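Lys-gingipain W83 (Porphyromonas gingivalis, PDB 6I9A) cleaves proteins after lysine residues as a cysteine protease of family C25 and may act as a virulence factor in periodontal disease. Local coordinates at residues 122-128 with 263-267; 135-139 with 271-275. Residues are numbered along the deposited sequence.

In the fold
Both contacts lie in the C25 peptidase part of the chain, with their centres about 12 Å apart. They share helix 126-141: contact 1 uses its start and the loop leading in from strand 117-121, the edge of the four-stranded parallel sheet. Contact 2 uses the helix further on. Their partners, helix 261-267 and strand 273-279, follow each other in the chain, and the strand belongs to the six-stranded mixed sheet. The order along the chain is 122-128, 135-139, 263-267, 271-275, so the contacts interleave. Lys135 NZ joins them by a probable hydrogen bond to Thr266 O (2.8 Å). Contact 1 lies at a calcium site, contact 2 further off; together they tie helix 126-141 to the mixed sheet.

Contact 1 of 2, residues 122-128 with 263-267. With CA (calcium ion), chain H.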
loop_
_atom_site.group_PDB
_atom_site.type_symbol
_atom_site.label_atom_id
_atom_site.label_comp_id
_atom_site.label_asym_id
_atom_site.label_seq_id
_atom_site.Cartn_x
_atom_site.Cartn_y
_atom_site.Cartn_z
ATOM N N SER A 122 1.193 -1.315 12.392
ATOM C CA SER A 122 0.792 -1.777 13.726
ATOM C C SER A 122 1.871 -2.656 14.337
ATOM O O SER A 122 2.212 -3.720 13.775
ATOM C CB SER A 122 -0.524 -2.554 13.645
ATOM O OG SER A 122 -0.791 -2.968 14.978
ATOM N N ALA A 123 2.383 -2.235 15.490
ATOM C CA ALA A 123 3.436 -2.951 16.193
ATOM C C ALA A 123 3.148 -2.892 17.669
ATOM O O ALA A 123 2.609 -1.885 18.142
ATOM C CB ALA A 123 4.787 -2.301 15.899
ATOM N N SER A 124 3.588 -3.923 18.414
ATOM C CA SER A 124 3.450 -3.923 19.857
ATOM C C SER A 124 4.765 -3.628 20.559
ATOM O O SER A 124 4.807 -3.576 21.804
ATOM C CB SER A 124 2.903 -5.269 20.327
ATOM O OG SER A 124 3.827 -6.327 20.162
ATOM N N SER A 125 5.838 -3.497 19.824
ATOM C CA SER A 125 7.151 -3.205 20.363
ATOM C C SER A 125 7.959 -2.486 19.295
ATOM O O SER A 125 7.710 -2.672 18.089
ATOM C CB SER A 125 7.843 -4.519 20.732
ATOM O OG SER A 125 8.173 -5.259 19.570
ATOM N N PRO A 126 9.012 -1.736 19.683
ATOM C CA PRO A 126 9.921 -1.163 18.665
ATOM C C PRO A 126 10.543 -2.239 17.775
ATOM O O PRO A 126 10.670 -2.014 16.559
ATOM C CB PRO A 126 10.985 -0.442 19.507
ATOM C CG PRO A 126 10.219 -0.067 20.783
ATOM C CD PRO A 126 9.375 -1.294 21.049
ATOM N N GLU A 127 10.832 -3.433 18.326
ATOM C CA GLU A 127 11.432 -4.513 17.544
ATOM C C GLU A 127 10.477 -4.962 16.408
ATOM O O GLU A 127 10.930 -5.196 15.278
ATOM C CB GLU A 127 11.788 -5.688 18.484
ATOM C CG GLU A 127 12.924 -5.323 19.446
ATOM C CD GLU A 127 12.649 -4.388 20.624
ATOM O OE1 GLU A 127 11.486 -4.256 21.087
ATOM O OE2 GLU A 127 13.641 -3.784 21.097
ATOM N N GLU A 128 9.169 -5.068 16.704
ATOM C CA GLU A 128 8.228 -5.440 15.644
ATOM C C GLU A 128 8.136 -4.353 14.590
ATOM O O GLU A 128 8.004 -4.656 13.412
ATOM C CB GLU A 128 6.829 -5.717 16.187
ATOM C CG GLU A 128 6.778 -7.056 16.901
ATOM C CD GLU A 128 5.444 -7.353 17.496
ATOM O OE1 GLU A 128 4.591 -6.440 17.563
ATOM O OE2 GLU A 128 5.249 -8.522 17.892
ATOM N N GLU A 263 -1.794 -8.163 11.153
ATOM C CA GLU A 263 -0.733 -7.665 12.015
ATOM C C GLU A 263 0.407 -8.683 12.036
ATOM O O GLU A 263 1.575 -8.332 11.947
ATOM C CB GLU A 263 -1.273 -7.413 13.430
ATOM C CG GLU A 263 -2.097 -6.130 13.488
ATOM C CD GLU A 263 -2.765 -5.913 14.835
ATOM O OE1 GLU A 263 -3.436 -6.832 15.353
ATOM O OE2 GLU A 263 -2.689 -4.767 15.330
ATOM N N VAL A 264 0.075 -9.982 12.212
ATOM C CA VAL A 264 1.171 -10.971 12.282
ATOM C C VAL A 264 1.941 -11.022 10.975
ATOM O O VAL A 264 3.183 -11.093 11.002
ATOM C CB VAL A 264 0.594 -12.355 12.668
ATOM C CG1 VAL A 264 1.669 -13.445 12.609
ATOM C CG2 VAL A 264 0.006 -12.303 14.080
ATOM N N ILE A 265 1.258 -11.010 9.832
ATOM C CA ILE A 265 1.960 -11.225 8.570
ATOM C C ILE A 265 2.932 -10.068 8.277
ATOM O O ILE A 265 3.924 -10.288 7.570
ATOM C CB ILE A 265 0.957 -11.476 7.416
ATOM C CG1 ILE A 265 1.605 -12.308 6.307
ATOM C CG2 ILE A 265 0.330 -10.146 6.884
ATOM C CD1 ILE A 265 0.538 -12.803 5.272
ATOM N N THR A 266 2.655 -8.860 8.827
ATOM C CA THR A 266 3.565 -7.747 8.645
ATOM C C THR A 266 4.592 -7.689 9.770
ATOM O O THR A 266 5.736 -7.310 9.506
ATOM C CB THR A 266 2.792 -6.453 8.492
ATOM O OG1 THR A 266 1.842 -6.272 9.572
ATOM C CG2 THR A 266 2.102 -6.376 7.172
ATOM N N ARG A 267 4.238 -8.054 11.015
ATOM C CA ARG A 267 5.185 -7.979 12.151
ATOM C C ARG A 267 6.280 -9.041 12.100
ATOM O O ARG A 267 7.326 -8.823 12.709
ATOM C CB ARG A 267 4.438 -8.140 13.478
ATOM C CG ARG A 267 3.534 -6.981 13.812
ATOM C CD ARG A 267 2.695 -7.320 15.015
ATOM N NE ARG A 267 1.894 -6.147 15.357
ATOM C CZ ARG A 267 1.182 -6.022 16.475
ATOM N NH1 ARG A 267 1.105 -7.035 17.342
ATOM N NH2 ARG A 267 0.491 -4.909 16.705
HETATM CA CA CA H . -3.859 -5.292 17.438
HETATM O O HOH W 1 1.214 -3.941 11.082
HETATM O O HOH W 2 2.702 -9.318 18.004
HETATM O O HOH W 3 -4.890 -4.487 19.487
HETATM O O HOH W 4 -5.451 -7.150 17.561
HETATM O O HOH W 5 -2.772 -6.948 18.728
#
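Arg267 lays its extended side chain across the loop at Ser122-Ser124, with one face of its guanidinium over Ala123 C, Ser124 N and Glu128 OE1. Arg267 NE donates to Ser122 O (2.9 Å), and Arg267 NH2 donates to Ser122 OG (2.9 Å). Ser122 OG in turn donates to Glu263 OE2 (2.6 Å). Glu128 OE1 lies 3.5 Å from Arg267 NE and Glu263 OE2 3.5 Å from Arg267 NH2, both well out of the guanidinium plane, so these salt bridges are of charge only. Glu128 OE1 also accepts from Ser124 N (2.8 Å) and Ser124 OG (2.7 Å), while Ser125 OG caps the helix at Glu128 N (3.0 Å). The strongest partner of Arg267 is Asp85, a calcium ligand, whose OD2 accepts from NH2. Glu263 binds calcium through OE1 (2.6 Å) and OE2 (2.5 Å), with three waters, Asp85 and Phe254 among the other ligands. The arrangement is a salt-bridge network at a calcium site, with Glu263 as bidentate ligand and Arg267 and Ser122 behind it.

Contact 2 of 2, residues 135-139 with 271-275; sequences KVLMY and KGAYA
Residues 135-139 form a regular helical turn within helix 126-141, with Tyr139 N bonded to Lys135 O at 3.0 Å. Residues 271-275 enter strand 273-279. Lys271 is extended, Gly272 has positive phi (71/-147), Ala273 is in strand conformation, and the chain turns a corner at Tyr274 (-93/-15) before Ala275 becomes extended again. The nearest CA pair is Val136 CA to Tyr274 CA, 5.5 Å. The two segments bury 326 Å² in total.

Lys135 points its CA-to-CB bond toward the other segment. Its rotamer is m, t, m, t, which carries the ammonium to the backbone around Gly272. NZ lies among four carbonyl acceptors, Lys271 O and Ala273 O (both 2.9 Å from Lys135 NZ), Thr266 O and, the strongest, Val268 O, which share its three protons. Tyr139 (chi1 t) and Tyr274 (chi1 p) form an oblique aromatic pair. The centroids are 4.3 Å apart, the planes are inclined at 32°, and Tyr139 CE1 comes within 3.6 Å of Tyr274 CE2. Val136 CG2 packs 4.1 Å from Tyr274 CB. This is helix-to-sheet packing in the caspase-like alpha/beta fold of clan CD, with the lysine bonding the turn before the strand and its first residue.

Beyond the pair, Tyr139 also meets the ring of Tyr368. Val136 touches Trp31 of helix 25-37. Tyr274 packs on Leu243 of strand 242-247 and on Val325 of helix 325-342. Strand 273-279 lies between strands 242-247 and 357-361 in the mixed sheet.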
loop_
_atom_site.group_PDB
_atom_site.type_symbol
_atom_site.label_atom_id
_atom_site.label_comp_id
_atom_site.label_asym_id
_atom_site.label_seq_id
_atom_site.Cartn_x
_atom_site.Cartn_y
_atom_site.Cartn_z
ATOM N N LYS A 135 11.755 -4.979 6.078
ATOM C CA LYS A 135 11.197 -5.584 4.855
ATOM C C LYS A 135 10.879 -4.527 3.821
ATOM O O LYS A 135 11.137 -4.675 2.631
ATOM C CB LYS A 135 9.952 -6.408 5.191
ATOM C CG LYS A 135 10.337 -7.668 6.026
ATOM C CD LYS A 135 9.128 -8.571 6.327
ATOM C CE LYS A 135 8.290 -8.013 7.433
ATOM N NZ LYS A 135 7.135 -8.930 7.750
ATOM N N VAL A 136 10.271 -3.411 4.275
ATOM C CA VAL A 136 9.970 -2.291 3.357
ATOM C C VAL A 136 11.235 -1.761 2.703
ATOM O O VAL A 136 11.265 -1.552 1.505
ATOM C CB VAL A 136 9.241 -1.164 4.112
ATOM C CG1 VAL A 136 9.138 0.076 3.245
ATOM C CG2 VAL A 136 7.876 -1.654 4.578
ATOM N N LEU A 137 12.300 -1.561 3.495
ATOM C CA LEU A 137 13.548 -0.992 2.977
ATOM C C LEU A 137 14.166 -1.926 1.937
ATOM O O LEU A 137 14.622 -1.472 0.884
ATOM C CB LEU A 137 14.548 -0.758 4.133
ATOM C CG LEU A 137 14.191 0.370 5.105
ATOM C CD1 LEU A 137 15.164 0.430 6.265
ATOM C CD2 LEU A 137 14.218 1.710 4.369
ATOM N N MET A 138 14.197 -3.235 2.231
ATOM C CA MET A 138 14.785 -4.152 1.256
ATOM C C MET A 138 13.985 -4.151 -0.034
ATOM O O MET A 138 14.524 -4.135 -1.144
ATOM C CB MET A 138 14.847 -5.567 1.826
ATOM C CG MET A 138 15.290 -6.550 0.759
ATOM S SD MET A 138 15.900 -8.131 1.363
ATOM C CE MET A 138 17.538 -7.586 1.976
ATOM N N TYR A 139 12.639 -4.119 0.099
ATOM C CA TYR A 139 11.812 -4.166 -1.092
ATOM C C TYR A 139 11.942 -2.896 -1.930
ATOM O O TYR A 139 12.174 -2.944 -3.151
ATOM C CB TYR A 139 10.336 -4.377 -0.672
ATOM C CG TYR A 139 9.418 -4.584 -1.859
ATOM C CD1 TYR A 139 9.226 -5.862 -2.404
ATOM C CD2 TYR A 139 8.746 -3.510 -2.446
ATOM C CE1 TYR A 139 8.407 -6.055 -3.488
ATOM C CE2 TYR A 139 7.913 -3.699 -3.538
ATOM C CZ TYR A 139 7.720 -4.974 -4.030
ATOM O OH TYR A 139 6.875 -5.160 -5.092
ATOM N N LYS A 271 10.446 -12.462 7.221
ATOM C CA LYS A 271 9.531 -13.399 6.558
ATOM C C LYS A 271 8.211 -12.658 6.400
ATOM O O LYS A 271 8.041 -11.562 6.921
ATOM C CB LYS A 271 9.423 -14.700 7.369
ATOM C CG LYS A 271 8.711 -14.492 8.707
ATOM C CD LYS A 271 8.717 -15.727 9.644
ATOM C CE LYS A 271 10.084 -16.137 10.158
ATOM N NZ LYS A 271 10.587 -15.224 11.234
ATOM N N GLY A 272 7.261 -13.306 5.751
ATOM C CA GLY A 272 5.947 -12.676 5.594
ATOM C C GLY A 272 5.960 -11.498 4.624
ATOM O O GLY A 272 6.657 -11.486 3.592
ATOM N N ALA A 273 5.090 -10.516 4.942
ATOM C CA ALA A 273 4.746 -9.419 4.035
ATOM C C ALA A 273 5.340 -8.085 4.433
ATOM O O ALA A 273 5.582 -7.847 5.619
ATOM C CB ALA A 273 3.191 -9.281 4.071
ATOM N N TYR A 274 5.451 -7.172 3.450
ATOM C CA TYR A 274 5.742 -5.769 3.785
ATOM C C TYR A 274 4.452 -4.943 3.924
ATOM O O TYR A 274 4.478 -3.865 4.521
ATOM C CB TYR A 274 6.671 -5.134 2.739
ATOM C CG TYR A 274 6.093 -5.066 1.349
ATOM C CD1 TYR A 274 5.161 -4.085 1.010
ATOM C CD2 TYR A 274 6.440 -6.002 0.373
ATOM C CE1 TYR A 274 4.636 -4.005 -0.280
ATOM C CE2 TYR A 274 5.910 -5.932 -0.924
ATOM C CZ TYR A 274 4.973 -4.960 -1.225
ATOM O OH TYR A 274 4.435 -4.837 -2.474
ATOM N N ALA A 275 3.313 -5.464 3.442
ATOM C CA ALA A 275 2.017 -4.788 3.572
ATOM C C ALA A 275 0.957 -5.849 3.383
ATOM O O ALA A 275 1.141 -6.863 2.697
ATOM C CB ALA A 275 1.858 -3.689 2.542
#